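Local coordinates for putative membrane protein (Corynebacterium diphtheriae NCTC 13129, PDB 3C8I) that is of unknown function, a DUF3239-family, probable membrane protein, of which this chain is the C-terminal, six-stranded antiparallel sheet part, at residues W47-R52 and T119-N124; R70-A75 and A107-T112. One frame throughout, in Å; residues are numbered along the deposited sequence.

Contact 1 (W47-R52 and T119-N124)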
ATOM      1  N   TRP B  47       2.000 -11.118 -22.535  1.00 31.98           N
ATOM      2  CA  TRP B  47       1.327 -11.807 -21.443  1.00 32.16           C
ATOM      3  C   TRP B  47       2.195 -11.919 -20.210  1.00 31.09           C
ATOM      4  O   TRP B  47       3.399 -12.099 -20.299  1.00 31.32           O
ATOM      5  CB  TRP B  47       0.854 -13.201 -21.862  1.00 32.86           C
ATOM      6  CG  TRP B  47      -0.230 -13.192 -22.897  1.00 34.04           C
ATOM      7  CD1 TRP B  47      -0.162 -13.731 -24.150  1.00 34.83           C
ATOM      8  CD2 TRP B  47      -1.545 -12.624 -22.780  1.00 34.23           C
ATOM      9  NE1 TRP B  47      -1.347 -13.530 -24.817  1.00 35.34           N
ATOM     10  CE2 TRP B  47      -2.213 -12.859 -23.998  1.00 35.72           C
ATOM     11  CE3 TRP B  47      -2.217 -11.941 -21.774  1.00 35.07           C
ATOM     12  CZ2 TRP B  47      -3.517 -12.429 -24.231  1.00 35.85           C
ATOM     13  CZ3 TRP B  47      -3.516 -11.521 -22.006  1.00 35.42           C
ATOM     14  CH2 TRP B  47      -4.150 -11.775 -23.220  1.00 34.19           C
ATOM     15  N   ALA B  48       1.553 -11.837 -19.056  1.00 29.99           N
ATOM     16  CA  ALA B  48       2.201 -12.015 -17.773  1.00 30.38           C
ATOM     17  C   ALA B  48       1.215 -12.615 -16.764  1.00 29.90           C
ATOM     18  O   ALA B  48      -0.017 -12.598 -16.973  1.00 29.65           O
ATOM     19  CB  ALA B  48       2.766 -10.679 -17.258  1.00 28.88           C
ATOM     20  N   LEU B  49       1.771 -13.140 -15.688  1.00 29.74           N
ATOM     21  CA  LEU B  49       1.014 -13.690 -14.577  1.00 29.96           C
ATOM     22  C   LEU B  49       1.126 -12.725 -13.411  1.00 30.10           C
ATOM     23  O   LEU B  49       2.230 -12.296 -13.056  1.00 30.11           O
ATOM     24  CB  LEU B  49       1.582 -15.054 -14.177  1.00 30.44           C
ATOM     25  CG  LEU B  49       1.675 -16.056 -15.333  1.00 30.10           C
ATOM     26  CD1 LEU B  49       2.519 -17.261 -14.938  1.00 32.06           C
ATOM     27  CD2 LEU B  49       0.243 -16.446 -15.838  1.00 29.01           C
ATOM     28  N   ALA B  50      -0.014 -12.375 -12.820  1.00 29.46           N
ATOM     29  CA  ALA B  50      -0.047 -11.463 -11.678  1.00 29.76           C
ATOM     30  C   ALA B  50      -0.759 -12.168 -10.544  1.00 30.13           C
ATOM     31  O   ALA B  50      -1.843 -12.690 -10.738  1.00 32.23           O
ATOM     32  CB  ALA B  50      -0.789 -10.136 -12.060  1.00 28.08           C
ATOM     33  N   THR B  51      -0.190 -12.167  -9.351  1.00 29.98           N
ATOM     34  CA  THR B  51      -0.853 -12.781  -8.225  1.00 29.65           C
ATOM     35  C   THR B  51      -1.302 -11.789  -7.171  1.00 29.47           C
ATOM     36  O   THR B  51      -0.779 -10.674  -7.059  1.00 28.23           O
ATOM     37  CB  THR B  51       0.027 -13.886  -7.550  1.00 29.80           C
ATOM     38  OG1 THR B  51       1.253 -13.312  -7.098  1.00 32.74           O
ATOM     39  CG2 THR B  51       0.252 -15.101  -8.492  1.00 31.10           C
ATOM     40  N   ARG B  52      -2.282 -12.209  -6.382  1.00 29.27           N
ATOM     41  CA  ARG B  52      -2.824 -11.385  -5.326  1.00 29.63           C
ATOM     42  C   ARG B  52      -3.400 -12.239  -4.216  1.00 29.32           C
ATOM     43  O   ARG B  52      -4.154 -13.171  -4.466  1.00 27.76           O
ATOM     44  CB  ARG B  52      -3.940 -10.499  -5.874  1.00 29.58           C
ATOM     45  CG  ARG B  52      -4.553  -9.577  -4.865  1.00 29.50           C
ATOM     46  CD  ARG B  52      -5.626  -8.677  -5.495  1.00 29.10           C
ATOM     47  NE  ARG B  52      -6.201  -7.758  -4.514  1.00 29.47           N
ATOM     48  CZ  ARG B  52      -6.811  -6.611  -4.796  1.00 27.27           C
ATOM     49  NH1 ARG B  52      -6.979  -6.239  -6.058  1.00 27.57           N
ATOM     50  NH2 ARG B  52      -7.286  -5.839  -3.808  1.00 27.02           N
ATOM     51  N   THR B 119      -6.930 -21.605 -20.708  1.00 33.64           N
ATOM     52  CA  THR B 119      -5.998 -22.724 -20.734  1.00 33.57           C
ATOM     53  C   THR B 119      -4.541 -22.272 -20.446  1.00 32.84           C
ATOM     54  O   THR B 119      -3.831 -22.904 -19.655  1.00 32.49           O
ATOM     55  CB  THR B 119      -6.177 -23.582 -22.038  1.00 34.67           C
ATOM     56  OG1 THR B 119      -5.696 -22.851 -23.174  1.00 38.79           O
ATOM     57  CG2 THR B 119      -7.635 -23.936 -22.257  1.00 33.64           C
ATOM     58  N   THR B 120      -4.107 -21.161 -21.036  1.00 32.24           N
ATOM     59  CA  THR B 120      -2.800 -20.563 -20.697  1.00 32.00           C
ATOM     60  C   THR B 120      -2.625 -20.334 -19.188  1.00 31.32           C
ATOM     61  O   THR B 120      -1.587 -20.663 -18.608  1.00 30.35           O
ATOM     62  CB  THR B 120      -2.583 -19.201 -21.433  1.00 32.78           C
ATOM     63  OG1 THR B 120      -2.471 -19.430 -22.845  1.00 31.80           O
ATOM     64  CG2 THR B 120      -1.310 -18.482 -20.929  1.00 31.98           C
ATOM     65  N   LEU B 121      -3.650 -19.766 -18.548  1.00 30.76           N
ATOM     66  CA  LEU B 121      -3.606 -19.564 -17.097  1.00 30.89           C
ATOM     67  C   LEU B 121      -3.533 -20.907 -16.350  1.00 30.95           C
ATOM     68  O   LEU B 121      -2.690 -21.077 -15.478  1.00 30.94           O
ATOM     69  CB  LEU B 121      -4.804 -18.734 -16.620  1.00 30.38           C
ATOM     70  CG  LEU B 121      -4.887 -18.437 -15.111  1.00 29.88           C
ATOM     71  CD1 LEU B 121      -3.605 -17.770 -14.565  1.00 27.95           C
ATOM     72  CD2 LEU B 121      -6.117 -17.614 -14.832  1.00 29.19           C
ATOM     73  N   SER B 122      -4.415 -21.855 -16.708  1.00 31.80           N
ATOM     74  CA  SER B 122      -4.420 -23.169 -16.070  1.00 32.45           C
ATOM     75  C   SER B 122      -3.059 -23.845 -16.172  1.00 32.88           C
ATOM     76  O   SER B 122      -2.562 -24.392 -15.193  1.00 32.92           O
ATOM     77  CB  SER B 122      -5.485 -24.064 -16.691  1.00 31.89           C
ATOM     78  OG  SER B 122      -6.770 -23.492 -16.496  1.00 31.99           O
ATOM     79  N   LYS B 123      -2.453 -23.779 -17.350  1.00 33.98           N
ATOM     80  CA  LYS B 123      -1.129 -24.383 -17.566  1.00 35.68           C
ATOM     81  C   LYS B 123      -0.011 -23.738 -16.782  1.00 35.74           C
ATOM     82  O   LYS B 123       1.057 -24.320 -16.667  1.00 35.21           O
ATOM     83  CB  LYS B 123      -0.773 -24.387 -19.055  1.00 35.86           C
ATOM     84  CG  LYS B 123      -1.258 -25.618 -19.757  1.00 38.38           C
ATOM     85  CD  LYS B 123      -1.717 -25.362 -21.188  1.00 38.44           C
ATOM     86  CE  LYS B 123      -3.235 -25.223 -21.250  1.00 42.19           C
ATOM     87  NZ  LYS B 123      -3.703 -24.253 -22.297  1.00 42.18           N
ATOM     88  N   ASN B 124      -0.248 -22.540 -16.236  1.00 36.42           N
ATOM     89  CA  ASN B 124       0.784 -21.804 -15.522  1.00 36.46           C
ATOM     90  C   ASN B 124       0.503 -21.615 -14.035  1.00 36.63           C
ATOM     91  O   ASN B 124       1.274 -20.949 -13.344  1.00 35.87           O
ATOM     92  CB  ASN B 124       1.017 -20.462 -16.223  1.00 37.09           C
ATOM     93  CG  ASN B 124       1.760 -20.623 -17.557  1.00 38.21           C
ATOM     94  OD1 ASN B 124       2.959 -20.900 -17.565  1.00 40.55           O
ATOM     95  ND2 ASN B 124       1.056 -20.452 -18.674  1.00 37.25           N
TER
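Leu49 meets helix 115-124 through the two methyl groups of its forked end, and the contact is almost wholly apolar. CD1 of Leu49 lies 3.8 Å from CB of Asn124, and CD2 of Leu49 is 4.1 Å from the same Asn124 CB, so the fork closes on the aliphatic root of the asparagine while the two side chains cross at about a right angle. The second apolar approach is looser: CD2 of Leu49 stands 4.3 Å from CD1 of Leu121, one turn nearer the start of the helix. With CG set anti to the carbonyl carbon (chi1 -54°), CD1 continues the chain anti to CA and CD2 branches off beside it, and the leucine reaches both helix residues from one position on the strand.

ND2 of Asn124 bonds back to the backbone O of Thr120 at 2.7 Å, with an N-H...O angle of 152°. The donor is tilted 28° from the carbonyl plane of Thr120. This bond ties the amide back to the preceding turn and helps fix its rotation, while the CB of the same residue meets the strand.

Burial is modest, 141 Å² in all, and the CA atoms of the closest pair, Leu49 and Leu121, are 7.9 Å apart. Other elements pack around both residues. Leu121 also touches Met32 of strand 29-36 and Pro18 and Met20 of strand 16-24, which places it over three strands of the sheet. Leu49 is joined by backbone hydrogen bonding to Leu139 of strand 138-140, touches Leu141 and packs on Val131, so the two helices 115-124 and 128-132 both meet this one leucine of strand 47-54.

Contact 2 (R70-A75 and A107-T112)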
ATOM      1  N   ARG B  70     -12.115 -21.170 -11.206  1.00 30.09           N
ATOM      2  CA  ARG B  70     -12.064 -20.009 -12.079  1.00 31.00           C
ATOM      3  C   ARG B  70     -12.741 -18.763 -11.465  1.00 30.98           C
ATOM      4  O   ARG B  70     -13.822 -18.853 -10.873  1.00 31.60           O
ATOM      5  CB  ARG B  70     -12.742 -20.308 -13.395  1.00 31.12           C
ATOM      6  CG  ARG B  70     -12.128 -21.417 -14.209  1.00 32.97           C
ATOM      7  CD  ARG B  70     -12.982 -21.586 -15.486  1.00 34.24           C
ATOM      8  NE  ARG B  70     -12.254 -22.266 -16.567  1.00 38.52           N
ATOM      9  CZ  ARG B  70     -12.601 -22.232 -17.862  1.00 38.29           C
ATOM     10  NH1 ARG B  70     -13.671 -21.543 -18.280  1.00 40.21           N
ATOM     11  NH2 ARG B  70     -11.859 -22.882 -18.751  1.00 39.63           N
ATOM     12  N   ILE B  71     -12.081 -17.622 -11.626  1.00 30.52           N
ATOM     13  CA  ILE B  71     -12.506 -16.330 -11.083  1.00 30.68           C
ATOM     14  C   ILE B  71     -12.379 -15.290 -12.197  1.00 30.16           C
ATOM     15  O   ILE B  71     -11.297 -14.805 -12.462  1.00 30.45           O
ATOM     16  CB  ILE B  71     -11.611 -15.840  -9.897  1.00 30.75           C
ATOM     17  CG1 ILE B  71     -11.540 -16.852  -8.746  1.00 32.07           C
ATOM     18  CG2 ILE B  71     -12.109 -14.469  -9.370  1.00 30.16           C
ATOM     19  CD1 ILE B  71     -12.873 -17.156  -8.095  1.00 33.76           C
ATOM     20  N   PRO B  72     -13.489 -14.924 -12.843  1.00 30.14           N
ATOM     21  CA  PRO B  72     -13.424 -13.824 -13.799  1.00 29.96           C
ATOM     22  C   PRO B  72     -13.023 -12.515 -13.100  1.00 28.84           C
ATOM     23  O   PRO B  72     -13.545 -12.208 -12.035  1.00 28.60           O
ATOM     24  CB  PRO B  72     -14.854 -13.739 -14.333  1.00 29.61           C
ATOM     25  CG  PRO B  72     -15.488 -14.985 -13.936  1.00 31.74           C
ATOM     26  CD  PRO B  72     -14.837 -15.478 -12.726  1.00 30.84           C
ATOM     27  N   ALA B  73     -12.127 -11.745 -13.710  1.00 28.90           N
ATOM     28  CA  ALA B  73     -11.490 -10.616 -13.059  1.00 29.74           C
ATOM     29  C   ALA B  73     -11.329  -9.457 -14.037  1.00 30.59           C
ATOM     30  O   ALA B  73     -11.588  -9.603 -15.254  1.00 29.54           O
ATOM     31  CB  ALA B  73     -10.105 -11.043 -12.476  1.00 28.33           C
ATOM     32  N   VAL B  74     -10.962  -8.302 -13.508  1.00 31.11           N
ATOM     33  CA  VAL B  74     -10.476  -7.199 -14.324  1.00 33.04           C
ATOM     34  C   VAL B  74      -9.199  -6.627 -13.717  1.00 33.11           C
ATOM     35  O   VAL B  74      -8.978  -6.723 -12.499  1.00 32.88           O
ATOM     36  CB  VAL B  74     -11.526  -6.052 -14.558  1.00 33.97           C
ATOM     37  CG1 VAL B  74     -12.848  -6.613 -15.113  1.00 36.29           C
ATOM     38  CG2 VAL B  74     -11.731  -5.190 -13.304  1.00 36.24           C
ATOM     39  N   ALA B  75      -8.356  -6.057 -14.575  1.00 33.58           N
ATOM     40  CA  ALA B  75      -7.138  -5.390 -14.141  1.00 35.16           C
ATOM     41  C   ALA B  75      -7.551  -3.990 -13.763  1.00 37.24           C
ATOM     42  O   ALA B  75      -7.874  -3.155 -14.642  1.00 37.79           O
ATOM     43  CB  ALA B  75      -6.086  -5.380 -15.241  1.00 35.33           C
ATOM     44  N   ALA B 107     -21.107 -15.551 -14.629  1.00 45.50           N
ATOM     45  CA  ALA B 107     -21.063 -16.718 -15.518  1.00 45.45           C
ATOM     46  C   ALA B 107     -20.790 -16.296 -16.958  1.00 45.21           C
ATOM     47  O   ALA B 107     -20.019 -16.935 -17.671  1.00 44.75           O
ATOM     48  CB  ALA B 107     -22.377 -17.515 -15.439  1.00 45.52           C
ATOM     49  N   ARG B 108     -21.424 -15.209 -17.372  1.00 45.41           N
ATOM     50  CA  ARG B 108     -21.207 -14.650 -18.697  1.00 45.24           C
ATOM     51  C   ARG B 108     -19.762 -14.226 -18.896  1.00 44.69           C
ATOM     52  O   ARG B 108     -19.140 -14.580 -19.904  1.00 43.96           O
ATOM     53  CB  ARG B 108     -22.093 -13.430 -18.897  1.00 46.23           C
ATOM     54  CG  ARG B 108     -22.112 -12.907 -20.323  1.00 48.09           C
ATOM     55  CD  ARG B 108     -23.313 -13.499 -21.099  1.00 51.06           C
ATOM     56  NE  ARG B 108     -23.316 -13.137 -22.528  1.00 51.65           N
ATOM     57  CZ  ARG B 108     -23.023 -13.960 -23.540  1.00 53.84           C
ATOM     58  NH1 ARG B 108     -22.685 -15.235 -23.332  1.00 54.59           N
ATOM     59  NH2 ARG B 108     -23.076 -13.503 -24.792  1.00 54.63           N
ATOM     60  N   ALA B 109     -19.253 -13.446 -17.936  1.00 43.97           N
ATOM     61  CA  ALA B 109     -17.857 -13.021 -17.903  1.00 43.33           C
ATOM     62  C   ALA B 109     -16.914 -14.174 -18.162  1.00 42.43           C
ATOM     63  O   ALA B 109     -15.983 -14.029 -18.934  1.00 42.18           O
ATOM     64  CB  ALA B 109     -17.529 -12.388 -16.549  1.00 43.46           C
ATOM     65  N   GLU B 110     -17.155 -15.310 -17.509  1.00 42.11           N
ATOM     66  CA  GLU B 110     -16.264 -16.463 -17.618  1.00 42.62           C
ATOM     67  C   GLU B 110     -16.262 -17.057 -19.028  1.00 42.63           C
ATOM     68  O   GLU B 110     -15.203 -17.397 -19.554  1.00 42.31           O
ATOM     69  CB  GLU B 110     -16.610 -17.552 -16.590  1.00 42.38           C
ATOM     70  CG  GLU B 110     -15.746 -18.810 -16.745  1.00 43.11           C
ATOM     71  CD  GLU B 110     -16.059 -19.902 -15.746  1.00 44.09           C
ATOM     72  OE1 GLU B 110     -16.263 -19.574 -14.550  1.00 46.49           O
ATOM     73  OE2 GLU B 110     -16.079 -21.093 -16.167  1.00 46.24           O
ATOM     74  N   SER B 111     -17.446 -17.198 -19.627  1.00 42.50           N
ATOM     75  CA  SER B 111     -17.564 -17.684 -21.003  1.00 42.81           C
ATOM     76  C   SER B 111     -17.038 -16.678 -22.043  1.00 42.75           C
ATOM     77  O   SER B 111     -16.524 -17.087 -23.079  1.00 43.70           O
ATOM     78  CB  SER B 111     -19.015 -18.091 -21.317  1.00 42.74           C
ATOM     79  OG  SER B 111     -19.905 -17.028 -21.029  1.00 43.92           O
ATOM     80  N   THR B 112     -17.143 -15.384 -21.760  1.00 42.66           N
ATOM     81  CA  THR B 112     -16.620 -14.335 -22.645  1.00 42.77           C
ATOM     82  C   THR B 112     -15.079 -14.342 -22.741  1.00 42.92           C
ATOM     83  O   THR B 112     -14.508 -14.024 -23.792  1.00 43.22           O
ATOM     84  CB  THR B 112     -17.059 -12.937 -22.156  1.00 42.52           C
ATOM     85  OG1 THR B 112     -18.480 -12.803 -22.264  1.00 44.54           O
ATOM     86  CG2 THR B 112     -16.396 -11.842 -22.954  1.00 42.92           C
TER
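Arg70 CG is anti to the carbonyl carbon (chi1 -62°) and the chain runs extended from there to NE, while Glu110 turns CG anti to its backbone N and stretches out beyond it; the two side chains cross at about a right angle. Their ends form a salt bridge in which NH1 of Arg70 donates to OE2 of Glu110 at 3.2 Å. The bond is somewhat bent, with 146° at the hydrogen. OE2 is approached from above the carboxylate plane, and the guanidinium and carboxylate planes are far from coplanar, so this is a one-point grip and not a paired, side-on bridge. CD of Arg70 also lies 3.2 Å from Glu110 OE2, bringing the arginine's aliphatic chain against the acid.

Beneath the charged pair, Pro72 supplies the apolar part. Its CB is 3.7 Å from CB of Ala109, and its CG is 3.9 Å from CB of Glu110. The CA atoms of Pro72 and Glu110 are 5.4 Å apart, and the axes of the two short segments cross at 85°. Ala109 continues the apolar layer onto Ile96 and Leu16.

Arg70 also makes a cation-pi contact with Trp118, whose NE1 donates to the backbone O of Glu110. The tryptophan thus touches the arginine's guanidinium and the glutamate's backbone. Arg70 is exposed and Glu110 partly so; a single, bent bond at this solvent-accessible rim is probably weakened by water, while the buried contact of Pro72 with Ala109 is shielded from it.

Both contacts set a helix against the same antiparallel sheet, using successive helices and strands that are neighbours in the chain, 47-54 and 70-80, yet not neighbours in the sheet. Their centres lie 14 Å apart, and their nearest atoms about 5 Å apart do not touch. Contact 1 is the more central, about 7 Å from the centre of the chain against about 10 Å for contact 2, and it is buried and held by leucine methyls against aliphatic carbons. Contact 2 reaches the surface, where a salt bridge adds to a small apolar patch, and it buries more area. Trp118, from helix 115-124, joins the two neighbourhoods through Arg70 and the backbone of Glu110.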